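Local coordinates for protein chitosanase (Bacillus subtilis subsp. subtilis str. 168, PDB 7C6C) that catalyses the endohydrolysis of beta-1,4 linkages between glucosamine units of partly acetylated chitosan, as a secreted family 46 glycoside hydrolase, at residues A[46-51]-A[77-82]. Numbering follows the deposited sequence.
Sequences FTTATG and RRLAKE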
loop_
_atom_site.group_PDB
_atom_site.type_symbol
_atom_site.label_atom_id
_atom_site.label_comp_id
_atom_site.label_asym_id
_atom_site.label_seq_id
_atom_site.Cartn_x
_atom_site.Cartn_y
_atom_site.Cartn_z
ATOM N N PHE A 46 -6.775 0.685 3.832
ATOM C CA PHE A 46 -7.810 -0.324 3.650
ATOM C C PHE A 46 -9.102 0.362 3.210
ATOM O O PHE A 46 -9.510 1.357 3.808
ATOM C CB PHE A 46 -8.085 -1.022 4.985
ATOM C CG PHE A 46 -6.864 -1.563 5.711
ATOM C CD1 PHE A 46 -6.309 -2.787 5.367
ATOM C CD2 PHE A 46 -6.347 -0.891 6.821
ATOM C CE1 PHE A 46 -5.239 -3.298 6.076
ATOM C CE2 PHE A 46 -5.281 -1.411 7.525
ATOM C CZ PHE A 46 -4.728 -2.613 7.153
ATOM N N THR A 47 -9.775 -0.176 2.198
ATOM C CA THR A 47 -10.944 0.513 1.664
ATOM C C THR A 47 -12.225 -0.279 1.889
ATOM O O THR A 47 -12.220 -1.509 1.991
ATOM C CB THR A 47 -10.781 0.854 0.180
ATOM O OG1 THR A 47 -10.507 -0.341 -0.560
ATOM C CG2 THR A 47 -9.652 1.858 -0.033
ATOM N N THR A 48 -13.342 0.449 1.943
ATOM C CA THR A 48 -14.635 -0.192 2.142
ATOM C C THR A 48 -15.199 -0.828 0.872
ATOM O O THR A 48 -16.032 -1.726 0.979
ATOM C CB THR A 48 -15.634 0.776 2.791
ATOM O OG1 THR A 48 -15.746 1.977 2.017
ATOM C CG2 THR A 48 -15.192 1.143 4.188
ATOM N N ALA A 49 -14.761 -0.417 -0.322
ATOM C CA ALA A 49 -15.254 -1.060 -1.540
ATOM C C ALA A 49 -14.595 -2.411 -1.804
ATOM O O ALA A 49 -15.193 -3.254 -2.479
ATOM C CB ALA A 49 -15.039 -0.154 -2.755
ATOM N N THR A 50 -13.374 -2.639 -1.302
ATOM C CA THR A 50 -12.597 -3.821 -1.674
ATOM C C THR A 50 -12.774 -4.991 -0.728
ATOM O O THR A 50 -12.442 -6.123 -1.099
ATOM C CB THR A 50 -11.104 -3.522 -1.679
ATOM O OG1 THR A 50 -10.698 -3.143 -0.355
ATOM C CG2 THR A 50 -10.788 -2.436 -2.678
ATOM N N GLY A 51 -13.241 -4.758 0.485
ATOM C CA GLY A 51 -13.274 -5.809 1.469
ATOM C C GLY A 51 -12.141 -5.768 2.469
ATOM O O GLY A 51 -12.234 -6.436 3.506
ATOM N N ARG A 77 -19.910 -5.548 4.941
ATOM C CA ARG A 77 -20.014 -6.777 4.161
ATOM C C ARG A 77 -20.734 -6.528 2.840
ATOM O O ARG A 77 -20.294 -6.993 1.778
ATOM C CB ARG A 77 -20.724 -7.846 4.992
ATOM C CG ARG A 77 -20.593 -9.240 4.424
ATOM C CD ARG A 77 -21.483 -10.250 5.153
ATOM N NE ARG A 77 -21.351 -10.155 6.606
ATOM C CZ ARG A 77 -20.337 -10.665 7.297
ATOM N NH1 ARG A 77 -19.368 -11.332 6.673
ATOM N NH2 ARG A 77 -20.296 -10.511 8.621
ATOM N N ARG A 78 -21.844 -5.789 2.882
ATOM C CA ARG A 78 -22.566 -5.475 1.655
ATOM C C ARG A 78 -21.723 -4.624 0.712
ATOM O O ARG A 78 -21.753 -4.822 -0.506
ATOM C CB ARG A 78 -23.851 -4.731 2.003
ATOM C CG ARG A 78 -24.628 -4.259 0.794
ATOM C CD ARG A 78 -26.080 -3.973 1.123
ATOM N NE ARG A 78 -26.233 -2.910 2.110
ATOM C CZ ARG A 78 -27.398 -2.337 2.394
ATOM N NH1 ARG A 78 -28.493 -2.726 1.754
ATOM N NH2 ARG A 78 -27.470 -1.372 3.303
ATOM N N LEU A 79 -20.963 -3.668 1.256
ATOM C CA LEU A 79 -20.119 -2.827 0.411
ATOM C C LEU A 79 -19.049 -3.653 -0.282
ATOM O O LEU A 79 -18.744 -3.425 -1.462
ATOM C CB LEU A 79 -19.487 -1.709 1.237
ATOM C CG LEU A 79 -20.477 -0.696 1.810
ATOM C CD1 LEU A 79 -19.766 0.216 2.793
ATOM C CD2 LEU A 79 -21.160 0.105 0.698
ATOM N N ALA A 80 -18.475 -4.627 0.426
ATOM C CA ALA A 80 -17.502 -5.519 -0.189
ATOM C C ALA A 80 -18.160 -6.381 -1.256
ATOM O O ALA A 80 -17.621 -6.544 -2.358
ATOM C CB ALA A 80 -16.863 -6.391 0.890
ATOM N N LYS A 81 -19.340 -6.926 -0.955
ATOM C CA LYS A 81 -20.040 -7.749 -1.934
ATOM C C LYS A 81 -20.321 -6.973 -3.212
ATOM O O LYS A 81 -20.148 -7.500 -4.318
ATOM C CB LYS A 81 -21.343 -8.263 -1.329
ATOM C CG LYS A 81 -22.067 -9.247 -2.220
ATOM C CD LYS A 81 -23.360 -9.728 -1.585
ATOM C CE LYS A 81 -23.884 -10.966 -2.292
ATOM N NZ LYS A 81 -24.109 -10.708 -3.736
ATOM N N GLU A 82 -20.766 -5.728 -3.078
ATOM C CA GLU A 82 -21.160 -4.891 -4.202
ATOM C C GLU A 82 -20.003 -4.107 -4.804
ATOM O O GLU A 82 -20.207 -3.399 -5.795
ATOM C CB GLU A 82 -22.277 -3.919 -3.775
ATOM C CG GLU A 82 -23.558 -4.628 -3.301
ATOM C CD GLU A 82 -24.698 -3.685 -2.919
ATOM O OE1 GLU A 82 -24.595 -2.445 -3.111
ATOM O OE2 GLU A 82 -25.727 -4.201 -2.436
HETATM O O HOH W 1 -15.043 -6.033 -2.816
#
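Where the turn after strand 46-47, an edge of the three-stranded antiparallel sheet, meets the last turns of helix 73-82, a glycine and an alanine let two backbones come close, with a leucine packed beside them and a single water bridging the two. Gly51 and Ala80 bring their CA atoms to 4.6 Å; the methyl CB of Ala80 lies against Gly51 CA at 3.7 Å and also touches Leu54 of helix 52-63. Gly51, the N-cap residue of that helix, has a positive phi of 100°, at which a CB would run into the preceding carbonyl oxygen as well as approach Ala80 CB.

Leu79 points its CB toward the turn, and that CB lies 3.5 Å from Thr48 O. With CG anti to the carbonyl carbon (chi1 -65°) and CD1 extended anti to CA, CD1 comes within a loose 4.2 Å of Thr48 CB. Thr48 puts OG1 in the crowded position between its backbone N and carbonyl carbon (chi1 55°), where the hydroxyl is bound to the backbone N of Tyr39 in the neighbouring strand. Across the turn, Thr47 OG1 and Thr50 OG1 are hydrogen-bonded at 2.8 Å, and Thr50 OG1 also bonds to the backbone N of Asp52.

The side chain of Ala49 is about 7 Å from that of Asp35, the probable nucleophile. The polar link is a water that donates one hydrogen to Ala49 O at 2.8 Å and the other to Ala80 O at 2.7 Å. Two carbonyl oxygens, which cannot bond each other, are joined through a double donor, while the direct contacts between turn and helix are van der Waals in kind.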